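Local atomic coordinates of chitooligosaccharidolytic beta-N-acetylglucosaminidase (Ostrinia furnacalis, PDB entry 3NSN), a protein that removes beta-linked N-acetylglucosamine units one at a time from the non-reducing ends of chitooligosaccharides, with a preference for short chains. Residues I400-T405 against Q424-G429; R443-N448 against Q493-E498; D277-V282 against D345-A350. One frame throughout, in Å; residues are numbered along the deposited sequence.

Contact 1: I400-T405 against Q424-G429; sequences ILWTST and QVWTTG. With TMX (2-deoxy-2-(trimethylammonio)-beta-D-glucopyranose), chain B; NAG (2-acetamido-2-deoxy-beta-D-glucopyranose), chain C.
Trp402 and Gln424 pair in parallel register where strands 399-402 and 421-425, neighbours in the TIM barrel of this family 20 glycosidase, reach their C-terminal ends. Two backbone bonds join them: Gln424 N to Leu401 O at 3.0 Å, nearly straight at 172°, then Thr403 N to Gln424 O, more bent. Both side chains of the pair project to the same face. Gln424, with CG anti to the backbone N (chi1 -177°) and the chain extended beyond, lays its amide over one face of the Trp402 indole, the two planes 16° apart. The amide is fixed in rotation as well, because OE1 takes a bond from His341 and NE2 is hydrogen-bonded too.

Past the strands the aromatic contacts take over. Trp426 stands almost at right angles to Trp402, its CD1 3.5 Å from Trp402 CE3. One face of the Trp426 ring carries a trimethylammonium methyl of the bound sugar TMX, C7, which is 3.5 Å from CZ2; Glu346 and Trp468 also lie close by in the substrate-binding cleft. A leucine in place of Trp426 would probably deprive that methyl of its aromatic floor and leave the carbonyl of Thr403 without its indole donor. That donor, Trp426 NE1, reaches Thr403 O at 2.9 Å, with the oxygen close to the indole plane.

Contact 2: R443-N448 against Q493-E498; sequences RLIMSN and QVLGGE
Ser447 OG holds two polar groups at once: it donates to the backbone carbonyl Glu498 O at 2.8 Å and accepts from the side-chain NE2 of Gln424 on the neighbouring strand 421-425. It sits at the C-terminal end of strand 444-446, beside strand 494-501, the last two strands in the order of the TIM barrel. With OG anti to its own carbonyl carbon (chi1 -69°), the hydroxyl is turned to the Glu498 backbone and stays within the barrel interior. The Glu498 carboxylate is shared out too, OE2 bonding to Tyr189 OH and OE1 to Gln424 NE2, so one buried polar cluster ties four barrel strands together.

Below this cluster the pairing is parallel, the two strand axes inclined at 27°. Leu444 N donates to Gln493 O at 2.9 Å, and Leu444 O in turn receives Leu495 N. Further on, Met446 N meets Gly496 O almost straight, at 174°, and Met446 O accepts Glu498 N at 3.0 Å. Gly496 has a positive phi, and a CB there would be pressed against the preceding carbonyl oxygen.

Apolar groups line the pairing. Leu444, Val494 and Met446 point to one face, where Leu444 also packs on Leu438 and Val494 on Ala487 of the outer helices. Leu495 flanks the strand end against Arg443, its CG 4.0 Å from Arg443 CB. Ile445 points to the other face, and its CG2 rests 4.1 Å from Glu498 CB.

Contact 3: D277-V282 against D345-A350; sequences DAPAHV and DEVSEA. With TMX (2-deoxy-2-(trimethylammonio)-beta-D-glucopyranose), chain B; NAG (2-acetamido-2-deoxy-beta-D-glucopyranose), chain C.
His281 and Glu346, two members of the assigned charge relay, meet beside the bound sugar at the C-terminal mouth of the TIM barrel. His281 NE2 donates to Glu346 OE1 at 3.0 Å; the oxygen lies in the imidazole plane and offers its anti lone pair, although the angle at the hydrogen is only 139°. Ring and carboxylate are nearly coplanar. The other oxygen, Glu346 OE2, faces the ligands, 3.3 Å from NAG O4 and 3.2 Å from TMX C7.

Asp345 brings a second carboxylate to the same trimethylammonium group, its OD2 standing 3.0 Å from TMX C9. Acidic oxygens facing a quaternary ammonium are consistent with electrostatic attraction of the bound ammonium sugar. From the opposite direction comes Asp277, whose CG lies anti to the backbone N (chi1 -161°), which extends the carboxylate to that of Asp345. The two groups are nearly coplanar, and Asp277 OD2 approaches Asp345 OD1 to 2.6 Å.

Further out, Asp227 accepts a bond from His281 ND1, so the imidazole is held at both nitrogens and cannot readily turn. A water bridges the backbones under the site, accepting from Ala280 N and donating to Asp345 O. Beyond it the contact becomes apolar: Ala280 CB lies against the backbone of Asp345 and Glu346, while the cis-proline Pro279 packs on Val347, both also touching Trp378 of helix 371-393. Here Val347 CG2 is 3.8 Å from Pro279 CD.

Overall arrangement
Contacts 1 and 2 are buried and adjoin within one barrel sheet, since strands 421-425 and 444-446 are neighbours: Val425 N and O probably bond to Ile445 O and Ser447 N. Contact 3 is only partly buried and comes from the strand ends and loops, its centre about 14 Å from that of contact 1 and about 22 Å from that of contact 2. Its chemistry is carboxylates, an imidazole and a water, against the mostly backbone pairing of contact 2 with its buried polar cluster. Contact 1 stands between, with strand bonds at one end and aromatic rings at the other. Contacts 1 and 3 both touch the two sugars, and Trp402 packs against Asp345.

Contact 1: I400-T405 against Q424-G429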
loop_
_atom_site.group_PDB
_atom_site.type_symbol
_atom_site.label_atom_id
_atom_site.label_comp_id
_atom_site.label_asym_id
_atom_site.label_seq_id
_atom_site.Cartn_x
_atom_site.Cartn_y
_atom_site.Cartn_z
ATOM N N ILE A 400 4.144 21.590 -22.445
ATOM C CA ILE A 400 4.295 21.762 -21.012
ATOM C C ILE A 400 5.734 21.559 -20.565
ATOM O O ILE A 400 6.406 20.672 -21.005
ATOM C CB ILE A 400 3.470 20.728 -20.217
ATOM C CG1 ILE A 400 2.002 20.675 -20.642
ATOM C CG2 ILE A 400 3.575 20.987 -18.778
ATOM C CD1 ILE A 400 1.218 19.638 -20.000
ATOM N N LEU A 401 6.182 22.412 -19.693
ATOM C CA LEU A 401 7.458 22.333 -19.049
ATOM C C LEU A 401 7.250 22.539 -17.570
ATOM O O LEU A 401 6.360 23.222 -17.194
ATOM C CB LEU A 401 8.390 23.414 -19.582
ATOM C CG LEU A 401 9.447 23.198 -20.650
ATOM C CD1 LEU A 401 9.004 22.319 -21.687
ATOM C CD2 LEU A 401 9.828 24.511 -21.191
ATOM N N TRP A 402 8.090 21.936 -16.750
ATOM C CA TRP A 402 8.070 22.146 -15.329
ATOM C C TRP A 402 8.630 23.506 -14.949
ATOM O O TRP A 402 9.361 24.089 -15.685
ATOM C CB TRP A 402 8.908 21.093 -14.613
ATOM C CG TRP A 402 8.369 19.758 -14.608
ATOM C CD1 TRP A 402 8.754 18.737 -15.368
ATOM C CD2 TRP A 402 7.345 19.271 -13.785
ATOM N NE1 TRP A 402 8.051 17.643 -15.082
ATOM C CE2 TRP A 402 7.163 17.947 -14.104
ATOM C CE3 TRP A 402 6.555 19.834 -12.804
ATOM C CZ2 TRP A 402 6.213 17.181 -13.495
ATOM C CZ3 TRP A 402 5.655 19.075 -12.195
ATOM C CH2 TRP A 402 5.484 17.768 -12.527
ATOM N N THR A 403 8.301 23.984 -13.767
ATOM C CA THR A 403 8.991 25.120 -13.219
ATOM C C THR A 403 10.438 24.708 -13.014
ATOM O O THR A 403 10.719 23.640 -12.568
ATOM C CB THR A 403 8.420 25.632 -11.883
ATOM O OG1 THR A 403 8.143 24.556 -11.015
ATOM C CG2 THR A 403 7.219 26.397 -12.078
ATOM N N SER A 404 11.329 25.597 -13.360
ATOM C CA SER A 404 12.750 25.394 -13.333
ATOM C C SER A 404 13.487 26.704 -13.418
ATOM O O SER A 404 12.905 27.727 -13.436
ATOM C CB SER A 404 13.164 24.576 -14.518
ATOM O OG SER A 404 13.018 25.264 -15.712
ATOM N N THR A 405 14.786 26.627 -13.537
ATOM C CA THR A 405 15.653 27.771 -13.753
ATOM C C THR A 405 15.339 28.475 -15.059
ATOM O O THR A 405 15.365 29.638 -15.118
ATOM C CB THR A 405 17.125 27.375 -13.711
ATOM O OG1 THR A 405 17.479 27.020 -12.399
ATOM C CG2 THR A 405 17.954 28.486 -14.097
ATOM N N GLN A 424 4.023 23.755 -15.463
ATOM C CA GLN A 424 3.626 22.872 -14.411
ATOM C C GLN A 424 4.387 23.224 -13.184
ATOM O O GLN A 424 5.554 23.188 -13.167
ATOM C CB GLN A 424 3.802 21.418 -14.804
ATOM C CG GLN A 424 3.344 20.418 -13.759
ATOM C CD GLN A 424 2.987 19.026 -14.269
ATOM O OE1 GLN A 424 3.386 18.578 -15.313
ATOM N NE2 GLN A 424 2.219 18.351 -13.480
ATOM N N VAL A 425 3.662 23.590 -12.152
ATOM C CA VAL A 425 4.226 24.052 -10.923
ATOM C C VAL A 425 4.373 22.940 -9.882
ATOM O O VAL A 425 3.422 22.379 -9.480
ATOM C CB VAL A 425 3.310 25.125 -10.317
ATOM C CG1 VAL A 425 3.835 25.566 -9.064
ATOM C CG2 VAL A 425 3.169 26.254 -11.217
ATOM N N TRP A 426 5.589 22.663 -9.472
ATOM C CA TRP A 426 5.894 21.722 -8.393
ATOM C C TRP A 426 6.510 22.410 -7.173
ATOM O O TRP A 426 6.988 21.785 -6.282
ATOM C CB TRP A 426 6.767 20.557 -8.870
ATOM C CG TRP A 426 8.121 20.949 -9.309
ATOM C CD1 TRP A 426 8.434 21.542 -10.441
ATOM C CD2 TRP A 426 9.340 20.766 -8.614
ATOM N NE1 TRP A 426 9.742 21.787 -10.512
ATOM C CE2 TRP A 426 10.339 21.312 -9.397
ATOM C CE3 TRP A 426 9.683 20.199 -7.404
ATOM C CZ2 TRP A 426 11.642 21.315 -9.023
ATOM C CZ3 TRP A 426 10.973 20.206 -7.035
ATOM C CH2 TRP A 426 11.941 20.757 -7.832
ATOM N N THR A 427 6.503 23.719 -7.167
ATOM C CA THR A 427 6.985 24.492 -6.020
ATOM C C THR A 427 5.922 24.483 -4.958
ATOM O O THR A 427 4.901 23.959 -5.164
ATOM C CB THR A 427 7.217 25.975 -6.340
ATOM O OG1 THR A 427 6.014 26.572 -6.791
ATOM C CG2 THR A 427 8.249 26.182 -7.363
ATOM N N THR A 428 6.177 25.103 -3.830
ATOM C CA THR A 428 5.177 25.236 -2.796
ATOM C C THR A 428 4.167 26.167 -3.348
ATOM O O THR A 428 4.437 26.870 -4.256
ATOM C CB THR A 428 5.714 25.778 -1.478
ATOM O OG1 THR A 428 6.158 27.100 -1.656
ATOM C CG2 THR A 428 6.855 24.971 -0.993
ATOM N N GLY A 429 2.978 26.150 -2.799
ATOM C CA GLY A 429 1.883 26.882 -3.371
ATOM C C GLY A 429 1.912 28.331 -3.001
ATOM O O GLY A 429 1.077 29.111 -3.340
HETATM C C1 TMX B . 12.171 15.757 -8.060
HETATM C C2 TMX B . 12.008 15.600 -9.616
HETATM N N2 TMX B . 11.139 16.645 -10.260
HETATM C C3 TMX B . 11.644 14.127 -10.011
HETATM O O3 TMX B . 12.583 13.631 -10.984
HETATM C C4 TMX B . 11.621 13.183 -8.807
HETATM O O4 TMX B . 11.150 11.900 -9.241
HETATM C C5 TMX B . 10.695 13.754 -7.723
HETATM O O5 TMX B . 11.114 15.088 -7.292
HETATM C C6 TMX B . 10.648 12.840 -6.502
HETATM O O6 TMX B . 9.639 13.319 -5.604
HETATM C C7 TMX B . 11.756 17.974 -10.173
HETATM C C8 TMX B . 9.794 16.764 -9.672
HETATM C C9 TMX B . 10.958 16.375 -11.699
HETATM C C1 NAG C . 16.044 15.437 -4.383
HETATM C C2 NAG C . 15.512 14.046 -4.764
HETATM C C3 NAG C . 14.819 14.073 -6.141
HETATM C C4 NAG C . 13.833 15.251 -6.296
HETATM C C5 NAG C . 14.496 16.552 -5.816
HETATM C C6 NAG C . 13.482 17.689 -5.753
HETATM C C7 NAG C . 16.890 12.174 -3.858
HETATM C C8 NAG C . 15.918 12.127 -2.691
HETATM N N2 NAG C . 16.643 13.103 -4.804
HETATM O O3 NAG C . 14.122 12.831 -6.378
HETATM O O4 NAG C . 13.514 15.333 -7.690
HETATM O O5 NAG C . 14.990 16.398 -4.475
HETATM O O6 NAG C . 14.179 18.915 -5.590
HETATM O O7 NAG C . 17.846 11.393 -3.896
#

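Contact 2: R443-N448 against Q493-E498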
loop_
_atom_site.group_PDB
_atom_site.type_symbol
_atom_site.label_atom_id
_atom_site.label_comp_id
_atom_site.label_asym_id
_atom_site.label_seq_id
_atom_site.Cartn_x
_atom_site.Cartn_y
_atom_site.Cartn_z
ATOM N N ARG A 443 -0.205 30.182 -18.358
ATOM C CA ARG A 443 -1.161 29.230 -17.849
ATOM C C ARG A 443 -0.463 28.188 -16.983
ATOM O O ARG A 443 0.635 27.833 -17.232
ATOM C CB ARG A 443 -1.942 28.606 -18.952
ATOM C CG ARG A 443 -2.567 29.575 -19.849
ATOM C CD ARG A 443 -1.999 29.467 -21.143
ATOM N NE ARG A 443 -2.824 28.699 -22.020
ATOM C CZ ARG A 443 -2.393 28.092 -23.106
ATOM N NH1 ARG A 443 -1.149 28.168 -23.456
ATOM N NH2 ARG A 443 -3.232 27.422 -23.835
ATOM N N LEU A 444 -1.107 27.709 -15.958
ATOM C CA LEU A 444 -0.455 26.794 -15.075
ATOM C C LEU A 444 -1.197 25.492 -14.777
ATOM O O LEU A 444 -2.393 25.429 -14.849
ATOM C CB LEU A 444 -0.176 27.478 -13.773
ATOM C CG LEU A 444 0.593 28.762 -13.719
ATOM C CD1 LEU A 444 0.588 29.120 -12.329
ATOM C CD2 LEU A 444 1.964 28.542 -14.150
ATOM N N ILE A 445 -0.443 24.463 -14.440
ATOM C CA ILE A 445 -0.971 23.261 -13.867
ATOM C C ILE A 445 -0.337 23.120 -12.496
ATOM O O ILE A 445 0.847 23.085 -12.390
ATOM C CB ILE A 445 -0.657 22.015 -14.694
ATOM C CG1 ILE A 445 -1.290 22.094 -16.058
ATOM C CG2 ILE A 445 -1.060 20.814 -13.949
ATOM C CD1 ILE A 445 -0.769 21.147 -17.021
ATOM N N MET A 446 -1.155 23.050 -11.457
ATOM C CA MET A 446 -0.656 22.951 -10.110
ATOM C C MET A 446 -0.344 21.552 -9.633
ATOM O O MET A 446 -1.193 20.725 -9.533
ATOM C CB MET A 446 -1.633 23.554 -9.122
ATOM C CG MET A 446 -1.861 25.010 -9.246
ATOM S SD MET A 446 -0.440 26.012 -9.040
ATOM C CE MET A 446 0.369 25.197 -7.737
ATOM N N SER A 447 0.909 21.347 -9.316
ATOM C CA SER A 447 1.402 20.130 -8.707
ATOM C C SER A 447 2.278 20.438 -7.515
ATOM O O SER A 447 3.298 19.870 -7.358
ATOM C CB SER A 447 2.140 19.272 -9.724
ATOM O OG SER A 447 1.254 18.762 -10.634
ATOM N N ASN A 448 1.866 21.351 -6.670
ATOM C CA ASN A 448 2.752 21.787 -5.645
ATOM C C ASN A 448 3.175 20.682 -4.702
ATOM O O ASN A 448 2.400 19.909 -4.255
ATOM C CB ASN A 448 2.236 23.055 -4.951
ATOM C CG ASN A 448 0.832 22.968 -4.525
ATOM O OD1 ASN A 448 -0.050 22.778 -5.301
ATOM N ND2 ASN A 448 0.624 23.161 -3.271
ATOM N N GLN A 493 -6.330 31.410 -15.599
ATOM C CA GLN A 493 -5.093 30.931 -16.128
ATOM C C GLN A 493 -4.669 29.587 -15.517
ATOM O O GLN A 493 -3.764 28.971 -15.998
ATOM C CB GLN A 493 -3.985 31.941 -15.945
ATOM C CG GLN A 493 -4.063 33.117 -16.837
ATOM C CD GLN A 493 -3.198 34.226 -16.363
ATOM O OE1 GLN A 493 -2.019 34.092 -16.268
ATOM N NE2 GLN A 493 -3.789 35.324 -16.055
ATOM N N VAL A 494 -5.322 29.151 -14.454
ATOM C CA VAL A 494 -4.989 27.868 -13.896
ATOM C C VAL A 494 -5.849 26.899 -14.622
ATOM O O VAL A 494 -7.038 26.921 -14.546
ATOM C CB VAL A 494 -5.219 27.791 -12.412
ATOM C CG1 VAL A 494 -5.014 26.393 -11.915
ATOM C CG2 VAL A 494 -4.304 28.680 -11.720
ATOM N N LEU A 495 -5.188 26.088 -15.401
ATOM C CA LEU A 495 -5.799 25.037 -16.148
ATOM C C LEU A 495 -6.347 23.972 -15.245
ATOM O O LEU A 495 -7.290 23.345 -15.566
ATOM C CB LEU A 495 -4.841 24.469 -17.173
ATOM C CG LEU A 495 -4.274 25.431 -18.197
ATOM C CD1 LEU A 495 -3.356 24.686 -19.098
ATOM C CD2 LEU A 495 -5.367 25.922 -18.939
ATOM N N GLY A 496 -5.727 23.817 -14.099
ATOM C CA GLY A 496 -6.097 22.784 -13.182
ATOM C C GLY A 496 -4.979 22.250 -12.351
ATOM O O GLY A 496 -4.098 22.927 -12.013
ATOM N N GLY A 497 -5.074 20.996 -11.998
ATOM C CA GLY A 497 -4.132 20.353 -11.124
ATOM C C GLY A 497 -3.774 18.926 -11.428
ATOM O O GLY A 497 -4.465 18.266 -12.140
ATOM N N GLU A 498 -2.672 18.476 -10.866
ATOM C CA GLU A 498 -2.233 17.113 -11.030
ATOM C C GLU A 498 -1.535 16.493 -9.822
ATOM O O GLU A 498 -0.563 17.015 -9.377
ATOM C CB GLU A 498 -1.319 17.063 -12.276
ATOM C CG GLU A 498 -0.910 15.746 -12.697
ATOM C CD GLU A 498 -0.407 15.715 -14.106
ATOM O OE1 GLU A 498 0.740 16.001 -14.323
ATOM O OE2 GLU A 498 -1.171 15.405 -14.968
#

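Contact 3: D277-V282 against D345-A350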
loop_
_atom_site.group_PDB
_atom_site.type_symbol
_atom_site.label_atom_id
_atom_site.label_comp_id
_atom_site.label_asym_id
_atom_site.label_seq_id
_atom_site.Cartn_x
_atom_site.Cartn_y
_atom_site.Cartn_z
ATOM N N ASP A 277 10.838 13.557 -21.162
ATOM C CA ASP A 277 11.582 14.492 -20.365
ATOM C C ASP A 277 12.967 14.816 -20.993
ATOM O O ASP A 277 13.743 13.963 -21.231
ATOM C CB ASP A 277 11.739 13.891 -18.967
ATOM C CG ASP A 277 12.076 14.899 -17.915
ATOM O OD1 ASP A 277 12.181 14.566 -16.762
ATOM O OD2 ASP A 277 12.275 16.020 -18.223
ATOM N N ALA A 278 13.243 16.066 -21.278
ATOM C CA ALA A 278 14.552 16.442 -21.796
ATOM C C ALA A 278 14.885 17.849 -21.404
ATOM O O ALA A 278 13.994 18.566 -21.135
ATOM C CB ALA A 278 14.605 16.268 -23.287
ATOM N N PRO A 279 16.155 18.260 -21.399
ATOM C CA PRO A 279 17.316 17.468 -21.758
ATOM C C PRO A 279 17.965 16.692 -20.618
ATOM O O PRO A 279 18.851 15.969 -20.843
ATOM C CB PRO A 279 18.291 18.528 -22.215
ATOM C CG PRO A 279 17.994 19.614 -21.454
ATOM C CD PRO A 279 16.538 19.653 -21.233
ATOM N N ALA A 280 17.543 16.914 -19.403
ATOM C CA ALA A 280 17.955 16.122 -18.281
ATOM C C ALA A 280 17.093 14.864 -18.186
ATOM O O ALA A 280 16.230 14.664 -18.963
ATOM C CB ALA A 280 17.900 16.914 -17.029
ATOM N N HIS A 281 17.338 14.035 -17.191
ATOM C CA HIS A 281 16.588 12.805 -17.003
ATOM C C HIS A 281 16.619 11.787 -18.143
ATOM O O HIS A 281 15.640 11.282 -18.538
ATOM C CB HIS A 281 15.186 13.132 -16.579
ATOM C CG HIS A 281 15.119 13.787 -15.236
ATOM N ND1 HIS A 281 15.236 13.087 -14.069
ATOM C CD2 HIS A 281 15.011 15.075 -14.881
ATOM C CE1 HIS A 281 15.186 13.909 -13.055
ATOM N NE2 HIS A 281 15.041 15.127 -13.522
ATOM N N VAL A 282 17.806 11.567 -18.660
ATOM C CA VAL A 282 18.091 10.593 -19.692
ATOM C C VAL A 282 19.302 9.818 -19.253
ATOM O O VAL A 282 20.086 10.314 -18.551
ATOM C CB VAL A 282 18.300 11.230 -21.079
ATOM C CG1 VAL A 282 17.104 12.011 -21.492
ATOM C CG2 VAL A 282 19.530 12.073 -21.106
ATOM N N ASP A 345 12.919 19.832 -16.477
ATOM C CA ASP A 345 13.196 19.934 -15.084
ATOM C C ASP A 345 14.637 19.688 -14.798
ATOM O O ASP A 345 15.253 18.938 -15.475
ATOM C CB ASP A 345 12.379 18.896 -14.335
ATOM C CG ASP A 345 12.306 17.615 -15.050
ATOM O OD1 ASP A 345 12.538 17.587 -16.228
ATOM O OD2 ASP A 345 11.939 16.658 -14.485
ATOM N N GLU A 346 15.172 20.398 -13.830
ATOM C CA GLU A 346 16.462 20.129 -13.225
ATOM C C GLU A 346 17.686 19.972 -14.123
ATOM O O GLU A 346 18.460 19.068 -13.933
ATOM C CB GLU A 346 16.370 18.934 -12.253
ATOM C CG GLU A 346 15.092 18.875 -11.430
ATOM C CD GLU A 346 14.980 17.687 -10.483
ATOM O OE1 GLU A 346 14.964 16.539 -10.910
ATOM O OE2 GLU A 346 14.853 17.936 -9.314
ATOM N N VAL A 347 17.878 20.848 -15.080
ATOM C CA VAL A 347 19.042 20.740 -15.914
ATOM C C VAL A 347 20.287 21.094 -15.141
ATOM O O VAL A 347 20.338 22.086 -14.505
ATOM C CB VAL A 347 18.928 21.615 -17.124
ATOM C CG1 VAL A 347 20.140 21.534 -17.882
ATOM C CG2 VAL A 347 17.803 21.188 -17.957
ATOM N N SER A 348 21.302 20.260 -15.231
ATOM C CA SER A 348 22.515 20.468 -14.487
ATOM C C SER A 348 23.632 21.147 -15.253
ATOM O O SER A 348 24.032 20.733 -16.283
ATOM C CB SER A 348 23.013 19.169 -13.918
ATOM O OG SER A 348 24.322 19.287 -13.489
ATOM N N GLU A 349 24.066 22.259 -14.720
ATOM C CA GLU A 349 25.131 23.058 -15.284
ATOM C C GLU A 349 26.488 22.410 -15.232
ATOM O O GLU A 349 27.224 22.450 -16.176
ATOM C CB GLU A 349 25.106 24.457 -14.700
ATOM C CG GLU A 349 24.951 24.575 -13.183
ATOM C CD GLU A 349 24.183 23.435 -12.448
ATOM O OE1 GLU A 349 22.958 23.590 -12.277
ATOM O OE2 GLU A 349 24.825 22.454 -11.977
ATOM N N ALA A 350 26.772 21.778 -14.119
ATOM C CA ALA A 350 28.033 21.104 -13.936
ATOM C C ALA A 350 28.187 19.994 -14.935
ATOM O O ALA A 350 29.227 19.776 -15.498
ATOM C CB ALA A 350 28.118 20.535 -12.557
HETATM C C1 TMX B . 12.171 15.757 -8.060
HETATM C C2 TMX B . 12.008 15.600 -9.616
HETATM N N2 TMX B . 11.139 16.645 -10.260
HETATM C C3 TMX B . 11.644 14.127 -10.011
HETATM O O3 TMX B . 12.583 13.631 -10.984
HETATM C C4 TMX B . 11.621 13.183 -8.807
HETATM O O4 TMX B . 11.150 11.900 -9.241
HETATM C C5 TMX B . 10.695 13.754 -7.723
HETATM O O5 TMX B . 11.114 15.088 -7.292
HETATM C C6 TMX B . 10.648 12.840 -6.502
HETATM O O6 TMX B . 9.639 13.319 -5.604
HETATM C C7 TMX B . 11.756 17.974 -10.173
HETATM C C8 TMX B . 9.794 16.764 -9.672
HETATM C C9 TMX B . 10.958 16.375 -11.699
HETATM C C1 NAG C . 16.044 15.437 -4.383
HETATM C C2 NAG C . 15.512 14.046 -4.764
HETATM C C3 NAG C . 14.819 14.073 -6.141
HETATM C C4 NAG C . 13.833 15.251 -6.296
HETATM C C5 NAG C . 14.496 16.552 -5.816
HETATM C C6 NAG C . 13.482 17.689 -5.753
HETATM C C7 NAG C . 16.890 12.174 -3.858
HETATM C C8 NAG C . 15.918 12.127 -2.691
HETATM N N2 NAG C . 16.643 13.103 -4.804
HETATM O O3 NAG C . 14.122 12.831 -6.378
HETATM O O4 NAG C . 13.514 15.333 -7.690
HETATM O O5 NAG C . 14.990 16.398 -4.475
HETATM O O6 NAG C . 14.179 18.915 -5.590
HETATM O O7 NAG C . 17.846 11.393 -3.896
HETATM O O HOH W 1 15.009 17.888 -18.190
#